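Local coordinates for E3 19 kDa protein (Human adenovirus E serotype 4, PDB 5IRO), which probably binds MHC class I heavy chains and retains them in the endoplasmic reticulum, keeping them from the surface of infected cells and inhibiting tapasin, at residues Ile44-Lys49 against Gly62-Tyr67; Ala30-Cys35 against Thr54-Trp59; Cys18-Gln23 against Asn83-Glu88; Cys35-Gln40 against Lys49-Thr54. All blocks are in the same frame, centred on the assembly; numbering follows the deposited sequence.

Contact 1 (Ile44-Lys49 against Gly62-Tyr67)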
loop_
_atom_site.group_PDB
_atom_site.type_symbol
_atom_site.label_atom_id
_atom_site.label_comp_id
_atom_site.label_asym_id
_atom_site.label_seq_id
_atom_site.Cartn_x
_atom_site.Cartn_y
_atom_site.Cartn_z
ATOM N N ILE D 44 21.793 -11.772 -14.241
ATOM C CA ILE D 44 20.590 -12.032 -15.020
ATOM C C ILE D 44 20.225 -10.797 -15.836
ATOM O O ILE D 44 20.224 -9.675 -15.329
ATOM C CB ILE D 44 19.401 -12.521 -14.147
ATOM C CG1 ILE D 44 18.216 -12.929 -15.028
ATOM C CG2 ILE D 44 18.988 -11.471 -13.127
ATOM C CD1 ILE D 44 18.523 -14.070 -15.967
ATOM N N GLN D 45 19.947 -11.011 -17.116
ATOM C CA GLN D 45 19.565 -9.923 -18.003
ATOM C C GLN D 45 18.305 -10.317 -18.760
ATOM O O GLN D 45 18.172 -11.459 -19.191
ATOM C CB GLN D 45 20.710 -9.622 -18.970
ATOM C CG GLN D 45 20.337 -8.812 -20.200
ATOM C CD GLN D 45 20.917 -7.415 -20.171
ATOM O OE1 GLN D 45 21.921 -7.163 -19.505
ATOM N NE2 GLN D 45 20.295 -6.498 -20.902
ATOM N N TYR D 46 17.381 -9.376 -18.917
ATOM C CA TYR D 46 16.114 -9.657 -19.580
ATOM C C TYR D 46 15.969 -8.791 -20.831
ATOM O O TYR D 46 16.116 -9.287 -21.948
ATOM C CB TYR D 46 14.942 -9.442 -18.614
ATOM C CG TYR D 46 13.570 -9.491 -19.256
ATOM C CD1 TYR D 46 13.267 -10.432 -20.234
ATOM C CD2 TYR D 46 12.577 -8.598 -18.878
ATOM C CE1 TYR D 46 12.017 -10.473 -20.821
ATOM C CE2 TYR D 46 11.324 -8.634 -19.458
ATOM C CZ TYR D 46 11.049 -9.573 -20.428
ATOM O OH TYR D 46 9.802 -9.613 -21.007
ATOM N N LYS D 47 15.681 -7.505 -20.655
ATOM C CA LYS D 47 15.591 -6.601 -21.798
ATOM C C LYS D 47 16.891 -5.825 -21.966
ATOM O O LYS D 47 17.840 -6.288 -22.602
ATOM C CB LYS D 47 14.453 -5.595 -21.594
ATOM C CG LYS D 47 13.049 -6.172 -21.715
ATOM C CD LYS D 47 11.990 -5.121 -21.381
ATOM C CE LYS D 47 10.580 -5.697 -21.433
ATOM N NZ LYS D 47 9.565 -4.764 -20.858
ATOM N N ASN D 48 16.912 -4.639 -21.373
ATOM C CA ASN D 48 18.075 -3.771 -21.378
ATOM C C ASN D 48 18.395 -3.482 -19.925
ATOM O O ASN D 48 19.100 -2.529 -19.589
ATOM C CB ASN D 48 17.786 -2.488 -22.154
ATOM C CG ASN D 48 17.412 -2.757 -23.600
ATOM O OD1 ASN D 48 17.868 -3.731 -24.198
ATOM N ND2 ASN D 48 16.572 -1.898 -24.165
ATOM N N LYS D 49 17.848 -4.336 -19.067
ATOM C CA LYS D 49 17.989 -4.211 -17.629
ATOM C C LYS D 49 18.746 -5.421 -17.109
ATOM O O LYS D 49 18.418 -6.562 -17.434
ATOM C CB LYS D 49 16.614 -4.111 -16.964
ATOM C CG LYS D 49 16.629 -4.241 -15.449
ATOM C CD LYS D 49 15.217 -4.175 -14.886
ATOM C CE LYS D 49 15.218 -4.224 -13.369
ATOM N NZ LYS D 49 13.856 -3.995 -12.812
ATOM N N GLY D 62 5.520 -7.680 -27.968
ATOM C CA GLY D 62 6.710 -7.132 -28.593
ATOM C C GLY D 62 7.941 -7.280 -27.717
ATOM O O GLY D 62 9.064 -7.360 -28.216
ATOM N N ASP D 63 7.725 -7.325 -26.405
ATOM C CA ASP D 63 8.814 -7.439 -25.436
ATOM C C ASP D 63 9.510 -8.803 -25.522
ATOM O O ASP D 63 8.899 -9.784 -25.951
ATOM C CB ASP D 63 8.282 -7.160 -24.025
ATOM C CG ASP D 63 7.841 -5.718 -23.847
ATOM O OD1 ASP D 63 7.711 -5.007 -24.867
ATOM O OD2 ASP D 63 7.622 -5.297 -22.693
ATOM N N PRO D 64 10.792 -8.868 -25.110
ATOM C CA PRO D 64 11.617 -10.062 -25.332
ATOM C C PRO D 64 11.064 -11.326 -24.686
ATOM O O PRO D 64 10.341 -11.261 -23.692
ATOM C CB PRO D 64 12.949 -9.690 -24.666
ATOM C CG PRO D 64 12.976 -8.208 -24.685
ATOM C CD PRO D 64 11.561 -7.790 -24.464
ATOM N N GLU D 65 11.408 -12.469 -25.270
ATOM C CA GLU D 65 10.953 -13.758 -24.775
ATOM C C GLU D 65 12.150 -14.661 -24.551
ATOM O O GLU D 65 12.037 -15.888 -24.528
ATOM C CB GLU D 65 9.978 -14.378 -25.763
ATOM C CG GLU D 65 8.712 -13.570 -25.910
ATOM C CD GLU D 65 7.969 -13.897 -27.174
ATOM O OE1 GLU D 65 8.568 -14.542 -28.060
ATOM O OE2 GLU D 65 6.783 -13.523 -27.270
ATOM N N TRP D 66 13.301 -14.023 -24.398
ATOM C CA TRP D 66 14.529 -14.708 -24.058
ATOM C C TRP D 66 15.228 -13.874 -22.996
ATOM O O TRP D 66 14.938 -12.687 -22.838
ATOM C CB TRP D 66 15.386 -14.878 -25.313
ATOM C CG TRP D 66 15.732 -13.591 -25.992
ATOM C CD1 TRP D 66 15.147 -13.070 -27.112
ATOM C CD2 TRP D 66 16.814 -12.717 -25.663
ATOM N NE1 TRP D 66 15.758 -11.890 -27.459
ATOM C CE2 TRP D 66 16.793 -11.655 -26.590
ATOM C CE3 TRP D 66 17.787 -12.714 -24.660
ATOM C CZ2 TRP D 66 17.703 -10.607 -26.542
ATOM C CZ3 TRP D 66 18.688 -11.674 -24.614
ATOM C CH2 TRP D 66 18.642 -10.637 -25.548
ATOM N N TYR D 67 16.155 -14.489 -22.274
ATOM C CA TYR D 67 16.934 -13.789 -21.264
ATOM C C TYR D 67 18.313 -14.417 -21.132
ATOM O O TYR D 67 18.478 -15.615 -21.357
ATOM C CB TYR D 67 16.186 -13.758 -19.924
ATOM C CG TYR D 67 15.834 -15.118 -19.356
ATOM C CD1 TYR D 67 16.551 -15.662 -18.300
ATOM C CD2 TYR D 67 14.777 -15.857 -19.877
ATOM C CE1 TYR D 67 16.230 -16.900 -17.779
ATOM C CE2 TYR D 67 14.449 -17.095 -19.364
ATOM C CZ TYR D 67 15.178 -17.613 -18.316
ATOM O OH TYR D 67 14.852 -18.848 -17.803
#

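Contact 2 (Ala30-Cys35 against Thr54-Trp59)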
loop_
_atom_site.group_PDB
_atom_site.type_symbol
_atom_site.label_atom_id
_atom_site.label_comp_id
_atom_site.label_asym_id
_atom_site.label_seq_id
_atom_site.Cartn_x
_atom_site.Cartn_y
_atom_site.Cartn_z
ATOM N N ALA D 30 3.612 -8.240 -14.618
ATOM C CA ALA D 30 4.879 -8.130 -13.903
ATOM C C ALA D 30 5.630 -9.454 -13.917
ATOM O O ALA D 30 5.122 -10.486 -13.457
ATOM C CB ALA D 30 4.642 -7.672 -12.470
ATOM N N VAL D 31 6.845 -9.398 -14.455
ATOM C CA VAL D 31 7.719 -10.554 -14.584
ATOM C C VAL D 31 8.771 -10.570 -13.482
ATOM O O VAL D 31 9.370 -9.538 -13.174
ATOM C CB VAL D 31 8.449 -10.534 -15.945
ATOM C CG1 VAL D 31 9.314 -11.770 -16.112
ATOM C CG2 VAL D 31 7.451 -10.412 -17.084
ATOM N N LEU D 32 8.990 -11.739 -12.891
ATOM C CA LEU D 32 9.990 -11.884 -11.841
ATOM C C LEU D 32 10.868 -13.099 -12.106
ATOM O O LEU D 32 10.484 -14.224 -11.797
ATOM C CB LEU D 32 9.314 -12.038 -10.481
ATOM C CG LEU D 32 10.279 -12.099 -9.296
ATOM C CD1 LEU D 32 10.742 -10.705 -8.900
ATOM C CD2 LEU D 32 9.653 -12.829 -8.124
ATOM N N ILE D 33 12.055 -12.868 -12.655
ATOM C CA ILE D 33 13.001 -13.946 -12.921
ATOM C C ILE D 33 13.914 -14.174 -11.722
ATOM O O ILE D 33 14.835 -13.392 -11.474
ATOM C CB ILE D 33 13.862 -13.641 -14.160
ATOM C CG1 ILE D 33 12.974 -13.187 -15.322
ATOM C CG2 ILE D 33 14.682 -14.859 -14.556
ATOM C CD1 ILE D 33 13.744 -12.673 -16.523
ATOM N N LYS D 34 13.652 -15.244 -10.977
ATOM C CA LYS D 34 14.443 -15.554 -9.791
ATOM C C LYS D 34 15.452 -16.680 -10.028
ATOM O O LYS D 34 15.079 -17.826 -10.279
ATOM C CB LYS D 34 13.530 -15.912 -8.618
ATOM C CG LYS D 34 14.270 -16.141 -7.310
ATOM C CD LYS D 34 13.297 -16.364 -6.166
ATOM C CE LYS D 34 14.019 -16.461 -4.833
ATOM N NZ LYS D 34 13.072 -16.754 -3.723
ATOM N N CYS D 35 16.732 -16.341 -9.944
ATOM C CA CYS D 35 17.796 -17.334 -9.970
ATOM C C CYS D 35 18.413 -17.461 -8.583
ATOM O O CYS D 35 17.958 -16.814 -7.639
ATOM C CB CYS D 35 18.851 -16.973 -11.021
ATOM S SG CYS D 35 18.232 -16.968 -12.725
ATOM N N THR D 54 18.188 -11.735 -8.991
ATOM C CA THR D 54 16.749 -11.723 -9.233
ATOM C C THR D 54 16.364 -10.453 -9.980
ATOM O O THR D 54 16.791 -9.355 -9.622
ATOM C CB THR D 54 15.954 -11.811 -7.912
ATOM O OG1 THR D 54 16.389 -12.954 -7.165
ATOM C CG2 THR D 54 14.462 -11.930 -8.189
ATOM N N LEU D 55 15.548 -10.606 -11.018
ATOM C CA LEU D 55 15.185 -9.487 -11.876
ATOM C C LEU D 55 13.672 -9.291 -11.868
ATOM O O LEU D 55 12.916 -10.254 -11.767
ATOM C CB LEU D 55 15.692 -9.743 -13.301
ATOM C CG LEU D 55 15.893 -8.562 -14.257
ATOM C CD1 LEU D 55 16.972 -8.881 -15.282
ATOM C CD2 LEU D 55 14.600 -8.206 -14.963
ATOM N N ALA D 56 13.235 -8.038 -11.958
ATOM C CA ALA D 56 11.810 -7.735 -12.034
ATOM C C ALA D 56 11.519 -6.714 -13.125
ATOM O O ALA D 56 12.028 -5.595 -13.091
ATOM C CB ALA D 56 11.300 -7.236 -10.691
ATOM N N SER D 57 10.699 -7.108 -14.093
ATOM C CA SER D 57 10.303 -6.204 -15.167
ATOM C C SER D 57 8.840 -6.394 -15.545
ATOM O O SER D 57 8.011 -6.753 -14.709
ATOM C CB SER D 57 11.187 -6.406 -16.397
ATOM O OG SER D 57 10.810 -5.520 -17.436
ATOM N N THR D 58 8.533 -6.144 -16.812
ATOM C CA THR D 58 7.180 -6.311 -17.320
ATOM C C THR D 58 7.194 -6.895 -18.719
ATOM O O THR D 58 8.177 -6.750 -19.446
ATOM C CB THR D 58 6.433 -4.971 -17.394
ATOM O OG1 THR D 58 7.092 -4.003 -16.566
ATOM C CG2 THR D 58 4.984 -5.141 -16.962
ATOM N N TRP D 59 6.109 -7.564 -19.097
ATOM C CA TRP D 59 5.978 -8.023 -20.476
ATOM C C TRP D 59 4.716 -7.494 -21.153
ATOM O O TRP D 59 3.618 -7.558 -20.595
ATOM C CB TRP D 59 6.042 -9.550 -20.569
ATOM C CG TRP D 59 6.102 -10.047 -21.984
ATOM C CD1 TRP D 59 7.221 -10.254 -22.739
ATOM C CD2 TRP D 59 4.991 -10.418 -22.806
ATOM N NE1 TRP D 59 6.871 -10.719 -23.985
ATOM C CE2 TRP D 59 5.507 -10.830 -24.049
ATOM C CE3 TRP D 59 3.606 -10.437 -22.610
ATOM C CZ2 TRP D 59 4.687 -11.258 -25.092
ATOM C CZ3 TRP D 59 2.795 -10.861 -23.645
ATOM C CH2 TRP D 59 3.337 -11.263 -24.871
#

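Contact 3 (Cys18-Gln23 against Asn83-Glu88)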
loop_
_atom_site.group_PDB
_atom_site.type_symbol
_atom_site.label_atom_id
_atom_site.label_comp_id
_atom_site.label_asym_id
_atom_site.label_seq_id
_atom_site.Cartn_x
_atom_site.Cartn_y
_atom_site.Cartn_z
ATOM N N CYS D 18 16.564 -20.958 -13.977
ATOM C CA CYS D 18 16.330 -19.924 -12.987
ATOM C C CYS D 18 14.835 -19.620 -12.962
ATOM O O CYS D 18 14.288 -19.080 -13.925
ATOM C CB CYS D 18 17.137 -18.676 -13.337
ATOM S SG CYS D 18 18.897 -18.823 -13.017
ATOM N N GLN D 19 14.184 -19.974 -11.859
ATOM C CA GLN D 19 12.728 -19.925 -11.751
ATOM C C GLN D 19 12.145 -18.529 -11.956
ATOM O O GLN D 19 12.756 -17.527 -11.592
ATOM C CB GLN D 19 12.293 -20.449 -10.379
ATOM C CG GLN D 19 12.678 -19.522 -9.229
ATOM C CD GLN D 19 12.177 -19.989 -7.880
ATOM O OE1 GLN D 19 12.812 -20.804 -7.214
ATOM N NE2 GLN D 19 11.031 -19.461 -7.463
ATOM N N LEU D 20 10.973 -18.465 -12.575
ATOM C CA LEU D 20 10.313 -17.180 -12.787
ATOM C C LEU D 20 8.813 -17.220 -12.484
ATOM O O LEU D 20 8.140 -18.218 -12.737
ATOM C CB LEU D 20 10.593 -16.610 -14.186
ATOM C CG LEU D 20 10.164 -17.304 -15.481
ATOM C CD1 LEU D 20 10.345 -16.337 -16.641
ATOM C CD2 LEU D 20 10.955 -18.576 -15.736
ATOM N N SER D 21 8.308 -16.119 -11.937
ATOM C CA SER D 21 6.902 -15.998 -11.572
ATOM C C SER D 21 6.276 -14.773 -12.232
ATOM O O SER D 21 6.958 -13.783 -12.500
ATOM C CB SER D 21 6.743 -15.914 -10.052
ATOM O OG SER D 21 7.629 -14.955 -9.501
ATOM N N PHE D 22 4.975 -14.846 -12.498
ATOM C CA PHE D 22 4.252 -13.746 -13.127
ATOM C C PHE D 22 3.138 -13.266 -12.214
ATOM O O PHE D 22 2.522 -14.062 -11.503
ATOM C CB PHE D 22 3.677 -14.170 -14.479
ATOM C CG PHE D 22 4.716 -14.449 -15.523
ATOM C CD1 PHE D 22 4.871 -13.592 -16.598
ATOM C CD2 PHE D 22 5.543 -15.557 -15.430
ATOM C CE1 PHE D 22 5.823 -13.838 -17.561
ATOM C CE2 PHE D 22 6.499 -15.807 -16.389
ATOM C CZ PHE D 22 6.638 -14.948 -17.455
ATOM N N GLN D 23 2.885 -11.962 -12.226
ATOM C CA GLN D 23 1.897 -11.403 -11.312
ATOM C C GLN D 23 1.255 -10.132 -11.866
ATOM O O GLN D 23 1.925 -9.311 -12.493
ATOM C CB GLN D 23 2.551 -11.146 -9.948
ATOM C CG GLN D 23 1.618 -10.656 -8.853
ATOM C CD GLN D 23 2.303 -10.578 -7.503
ATOM O OE1 GLN D 23 3.324 -11.226 -7.274
ATOM N NE2 GLN D 23 1.744 -9.780 -6.599
ATOM N N ASN D 83 18.525 -18.179 -22.694
ATOM C CA ASN D 83 17.412 -19.070 -22.399
ATOM C C ASN D 83 16.091 -18.493 -22.886
ATOM O O ASN D 83 15.795 -17.326 -22.643
ATOM C CB ASN D 83 17.342 -19.347 -20.897
ATOM C CG ASN D 83 18.321 -20.417 -20.456
ATOM O OD1 ASN D 83 18.797 -21.210 -21.267
ATOM N ND2 ASN D 83 18.635 -20.437 -19.166
ATOM N N THR D 84 15.286 -19.312 -23.554
ATOM C CA THR D 84 14.006 -18.838 -24.068
ATOM C C THR D 84 12.848 -19.339 -23.203
ATOM O O THR D 84 12.593 -20.538 -23.108
ATOM C CB THR D 84 13.784 -19.226 -25.559
ATOM O OG1 THR D 84 12.460 -18.853 -25.964
ATOM C CG2 THR D 84 13.985 -20.719 -25.790
ATOM N N PHE D 85 12.173 -18.406 -22.543
ATOM C CA PHE D 85 10.944 -18.714 -21.828
ATOM C C PHE D 85 9.893 -17.756 -22.340
ATOM O O PHE D 85 10.102 -16.544 -22.366
ATOM C CB PHE D 85 11.106 -18.538 -20.321
ATOM C CG PHE D 85 9.910 -19.002 -19.534
ATOM C CD1 PHE D 85 8.891 -18.121 -19.203
ATOM C CD2 PHE D 85 9.795 -20.327 -19.144
ATOM C CE1 PHE D 85 7.787 -18.548 -18.484
ATOM C CE2 PHE D 85 8.695 -20.761 -18.427
ATOM C CZ PHE D 85 7.690 -19.871 -18.096
ATOM N N ILE D 86 8.758 -18.306 -22.748
ATOM C CA ILE D 86 7.705 -17.495 -23.332
ATOM C C ILE D 86 6.818 -16.796 -22.298
ATOM O O ILE D 86 6.142 -17.431 -21.486
ATOM C CB ILE D 86 6.849 -18.323 -24.321
ATOM C CG1 ILE D 86 5.828 -17.428 -25.020
ATOM C CG2 ILE D 86 6.212 -19.537 -23.639
ATOM C CD1 ILE D 86 6.444 -16.574 -26.098
ATOM N N PHE D 87 6.862 -15.469 -22.322
ATOM C CA PHE D 87 6.096 -14.648 -21.397
ATOM C C PHE D 87 4.694 -14.466 -21.962
ATOM O O PHE D 87 3.758 -14.118 -21.245
ATOM C CB PHE D 87 6.773 -13.292 -21.183
ATOM C CG PHE D 87 8.224 -13.388 -20.792
ATOM C CD1 PHE D 87 8.605 -13.312 -19.465
ATOM C CD2 PHE D 87 9.207 -13.546 -21.752
ATOM C CE1 PHE D 87 9.934 -13.402 -19.100
ATOM C CE2 PHE D 87 10.538 -13.636 -21.393
ATOM C CZ PHE D 87 10.901 -13.564 -20.067
ATOM N N GLU D 88 4.562 -14.722 -23.260
ATOM C CA GLU D 88 3.283 -14.637 -23.958
ATOM C C GLU D 88 2.329 -15.742 -23.502
ATOM O O GLU D 88 1.138 -15.717 -23.813
ATOM C CB GLU D 88 3.524 -14.735 -25.469
ATOM C CG GLU D 88 2.343 -14.393 -26.363
ATOM C CD GLU D 88 2.692 -14.481 -27.840
ATOM O OE1 GLU D 88 3.887 -14.651 -28.163
ATOM O OE2 GLU D 88 1.772 -14.378 -28.677
#

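Contact 4 (Cys35-Gln40 against Lys49-Thr54)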
loop_
_atom_site.group_PDB
_atom_site.type_symbol
_atom_site.label_atom_id
_atom_site.label_comp_id
_atom_site.label_asym_id
_atom_site.label_seq_id
_atom_site.Cartn_x
_atom_site.Cartn_y
_atom_site.Cartn_z
ATOM N N CYS D 35 16.732 -16.341 -9.944
ATOM C CA CYS D 35 17.796 -17.334 -9.970
ATOM C C CYS D 35 18.413 -17.461 -8.583
ATOM O O CYS D 35 17.958 -16.814 -7.639
ATOM C CB CYS D 35 18.851 -16.973 -11.021
ATOM S SG CYS D 35 18.232 -16.968 -12.725
ATOM N N GLY D 36 19.454 -18.279 -8.460
ATOM C CA GLY D 36 20.016 -18.583 -7.156
ATOM C C GLY D 36 20.657 -17.406 -6.443
ATOM O O GLY D 36 21.267 -16.542 -7.072
ATOM N N TRP D 37 20.507 -17.377 -5.121
ATOM C CA TRP D 37 21.122 -16.352 -4.281
ATOM C C TRP D 37 22.319 -16.923 -3.526
ATOM O O TRP D 37 22.829 -16.314 -2.582
ATOM C CB TRP D 37 20.096 -15.788 -3.298
ATOM C CG TRP D 37 19.182 -14.778 -3.909
ATOM C CD1 TRP D 37 17.918 -14.995 -4.375
ATOM C CD2 TRP D 37 19.453 -13.388 -4.116
ATOM N NE1 TRP D 37 17.388 -13.826 -4.865
ATOM C CE2 TRP D 37 18.311 -12.824 -4.716
ATOM C CE3 TRP D 37 20.553 -12.565 -3.854
ATOM C CZ2 TRP D 37 18.236 -11.475 -5.058
ATOM C CZ3 TRP D 37 20.477 -11.228 -4.194
ATOM C CH2 TRP D 37 19.328 -10.696 -4.789
ATOM N N GLU D 38 22.762 -18.097 -3.959
ATOM C CA GLU D 38 23.890 -18.786 -3.349
ATOM C C GLU D 38 25.152 -18.472 -4.141
ATOM O O GLU D 38 26.253 -18.893 -3.783
ATOM C CB GLU D 38 23.642 -20.295 -3.330
ATOM C CG GLU D 38 22.255 -20.691 -2.839
ATOM C CD GLU D 38 21.251 -20.801 -3.972
ATOM O OE1 GLU D 38 21.643 -20.572 -5.135
ATOM O OE2 GLU D 38 20.072 -21.112 -3.702
ATOM N N CYS D 39 24.973 -17.718 -5.220
ATOM C CA CYS D 39 26.052 -17.380 -6.135
ATOM C C CYS D 39 26.070 -15.874 -6.387
ATOM O O CYS D 39 25.016 -15.260 -6.560
ATOM C CB CYS D 39 25.862 -18.119 -7.465
ATOM S SG CYS D 39 27.061 -19.392 -7.898
ATOM N N GLN D 40 27.258 -15.277 -6.388
ATOM C CA GLN D 40 27.405 -13.885 -6.800
ATOM C C GLN D 40 27.882 -13.927 -8.251
ATOM O O GLN D 40 28.277 -14.990 -8.734
ATOM C CB GLN D 40 28.412 -13.175 -5.877
ATOM C CG GLN D 40 28.976 -11.842 -6.374
ATOM C CD GLN D 40 27.903 -10.793 -6.614
ATOM O OE1 GLN D 40 27.420 -10.630 -7.735
ATOM N NE2 GLN D 40 27.533 -10.070 -5.563
ATOM N N LYS D 49 17.848 -4.336 -19.067
ATOM C CA LYS D 49 17.989 -4.211 -17.629
ATOM C C LYS D 49 18.746 -5.421 -17.109
ATOM O O LYS D 49 18.418 -6.562 -17.434
ATOM C CB LYS D 49 16.614 -4.111 -16.964
ATOM C CG LYS D 49 16.629 -4.241 -15.449
ATOM C CD LYS D 49 15.217 -4.175 -14.886
ATOM C CE LYS D 49 15.218 -4.224 -13.369
ATOM N NZ LYS D 49 13.856 -3.995 -12.812
ATOM N N THR D 50 19.755 -5.160 -16.287
ATOM C CA THR D 50 20.584 -6.208 -15.718
ATOM C C THR D 50 20.424 -6.110 -14.214
ATOM O O THR D 50 20.582 -5.031 -13.645
ATOM C CB THR D 50 22.073 -5.993 -16.060
ATOM O OG1 THR D 50 22.758 -5.472 -14.915
ATOM C CG2 THR D 50 22.226 -5.016 -17.219
ATOM N N ARG D 51 20.101 -7.220 -13.562
ATOM C CA ARG D 51 19.835 -7.154 -12.133
ATOM C C ARG D 51 20.225 -8.391 -11.337
ATOM O O ARG D 51 19.361 -9.131 -10.864
ATOM C CB ARG D 51 18.352 -6.856 -11.895
ATOM C CG ARG D 51 18.058 -5.416 -11.518
ATOM C CD ARG D 51 18.726 -5.055 -10.205
ATOM N NE ARG D 51 18.471 -6.061 -9.178
ATOM C CZ ARG D 51 18.922 -5.990 -7.930
ATOM N NH1 ARG D 51 19.655 -4.955 -7.546
ATOM N NH2 ARG D 51 18.641 -6.955 -7.067
ATOM N N ASN D 52 21.532 -8.597 -11.193
ATOM C CA ASN D 52 22.076 -9.495 -10.179
ATOM C C ASN D 52 21.521 -10.917 -10.224
ATOM O O ASN D 52 21.612 -11.604 -11.243
ATOM C CB ASN D 52 21.898 -8.881 -8.788
ATOM C CG ASN D 52 22.575 -7.524 -8.659
ATOM O OD1 ASN D 52 22.112 -6.531 -9.221
ATOM N ND2 ASN D 52 23.671 -7.476 -7.911
ATOM N N ASN D 53 20.939 -11.340 -9.105
ATOM C CA ASN D 53 20.421 -12.695 -8.950
ATOM C C ASN D 53 18.934 -12.796 -9.284
ATOM O O ASN D 53 18.472 -13.812 -9.802
ATOM C CB ASN D 53 20.651 -13.187 -7.518
ATOM C CG ASN D 53 22.120 -13.343 -7.179
ATOM O OD1 ASN D 53 22.787 -12.379 -6.805
ATOM N ND2 ASN D 53 22.627 -14.566 -7.286
ATOM N N THR D 54 18.188 -11.735 -8.991
ATOM C CA THR D 54 16.749 -11.723 -9.233
ATOM C C THR D 54 16.364 -10.453 -9.980
ATOM O O THR D 54 16.791 -9.355 -9.622
ATOM C CB THR D 54 15.954 -11.811 -7.912
ATOM O OG1 THR D 54 16.389 -12.954 -7.165
ATOM C CG2 THR D 54 14.462 -11.930 -8.189
#

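Contact 1 (Ile44-Lys49 against Gly62-Tyr67)
At the end of the antiparallel sheet formed by strands 43-45, 66-72 and 78-84, the chain leaves strand 43-45 and crosses the loop that leads into strand 66-72, with polar groups doing much of the joining. K47, its CG beside the backbone N and the chain extended beyond it, lays CG across the P64 ring at 3.5 Å from CD and sends its ammonium to D63. K47 NZ meets D63 OD2 at 2.7 Å from above the carboxylate plane, a salt bridge; T58 O is a second acceptor for NZ, and Q60 N gives D63 OD2 a weak second bond. The Y46 hydroxyl donates to P64 O over 3.2 Å, in the carbonyl plane and on a lone pair. One face of the Y46 ring carries K47 CG near its rim. Q45 turns back within its own segment, NE2 bonding K47 O at 3.0 Å from above that carbonyl's plane. At the strand end, I44 reaches the edge of the Y67 ring, CD1 to CD1, at 3.4 Å.

Contact 2 (Ala30-Cys35 against Thr54-Trp59)
Strands 30-34 and 54-59 run antiparallel, their N-to-C directions 144° apart and their axes approaching to 4.3 Å, with V31-S57 and I33-L55 as hydrogen-bonded pairs and A30-T58, L32-A56 and K34-T54 as non-hydrogen-bonded pairs between and beyond them. Four backbone bonds hold this register, V31 and I33 each giving and receiving one; the straightest runs from L55 N to I33 O, at 167°. CA-H...O contacts supplement them, among them A56 CA to V31 O at 3.2 Å.

The side chains separate onto two faces. On one lie V31, I33, L55 and S57. V31 holds CG1 anti to its backbone N (chi1 -177°), which puts CG2 beside that N, on the W59 side, where it touches W59 CB at 3.9 Å, while I33 and L55 meet CB to CB at 4.4 Å. W59 swings its indole on toward F87, and its NE1 is satisfied by D63 O. The other face carries A30, L32, A56, K34, T54 and T58: L32 bends CD1 across to A56 CB, 3.9 Å away, and the K34 and T54 side chains lie side by side, pointing the same way. In this complex the A56 face meets the chain of another protein, at T58 among others. The V31, I33 and L55 face instead meets the sheet of strands 43-45, 66-72 and 78-84, I44 packing on I33 and L55, as on the inward side of a beta-sandwich.

Contact 3 (Cys18-Gln23 against Asn83-Glu88)
Four side chains, L20 and F22 from one segment and F85 and F87 from the other, make this wholly apolar contact between backbones that stay well apart, the nearest CA atoms (F22 and F87) being 8.5 Å from each other. L20 and F85 reach tip to tip. With CG in the crowded position between backbone N and carbonyl carbon (chi1 63°), L20 spreads both methyls on the phenyl ring: CD2 stands over its centre in a CH-pi contact, 3.9 Å from the F85 centroid and 6° off the normal. CD1 of L20 lies by F85 CD1 and also reaches F87 CE1 at 3.9 Å. F22 comes in beside L20, its CE2 3.7 Å from F85 CE1. Toward F87 the two rings touch by their rims without stacking, with centroids 5.7 Å apart and planes at 57°; F87 CD1 sits at the edge of the F22 ring. F87 is the buried member, packed also on V31, Y46 and W59.

The other side is looser: L20, F22 and F85 stay partly exposed, M90 touching both phenylalanines, and T84 and E88 are exposed. The cluster thus lies between the sheet of strands 20-24, 29-34 and 54-59 and the chain leaving strand 78-84, a strand itself paired with strand 66-72 by a backbone bond between N83 and Y67.

Contact 4 (Cys35-Gln40 against Lys49-Thr54)
N53 and W37 cross obliquely, the amide plane only 24° from the indole plane, so that the asparagine lies along the aromatic surface. Its CB sits over the centre of the six-membered ring, 3.5 Å from the W37 centroid and 7° off the normal, a CH-pi contact. With CG beside the backbone N (chi1 -66°), the carboxamide points into the turn of 35-40 and ND2 donates twice: to G36 O, in the carbonyl plane, and to C39 O, 2.6 Å from ND2 and nearly along the C=O axis. These two bonds fix the rotation of the amide. T54 stands at about a right angle to the indole, and W37 NE1 gives its OG1 a weak bond of 2.7 Å. At the strand end, C35 N donates to N53 O over 3.1 Å. Against the face of the W37 ring, then, a buried side-chain amide bridges two carbonyls of a loop held by disulfides, C35 to C18 and C39 to C10, just where the pairing of strands 29-34 and 54-59 ends.

Overall arrangement
Along the chain, contact 4 is nested within contact 2, and contacts 1, 2 and 4 all lie inside the long loop closed by contact 3; contact 1 alternates with contacts 2 and 4. Contact 2 lies in the sheet of strands 20-24, 29-34 and 54-59, contact 1 at the end of the sheet of strands 43-45, 66-72 and 78-84, about 9 Å away between centres. Contact 3, centred about 8 Å from contact 2 and 10 Å from contact 1, draws on both sheets. Contact 4, in loops between sheets, is centred about 11 Å from contact 2 and 15 Å from contacts 1 and 3. Together they describe a disulfide-braced beta-sandwich, consistent with an immunoglobulin-like lumenal domain, that meets another protein chain along contacts 2 and 4.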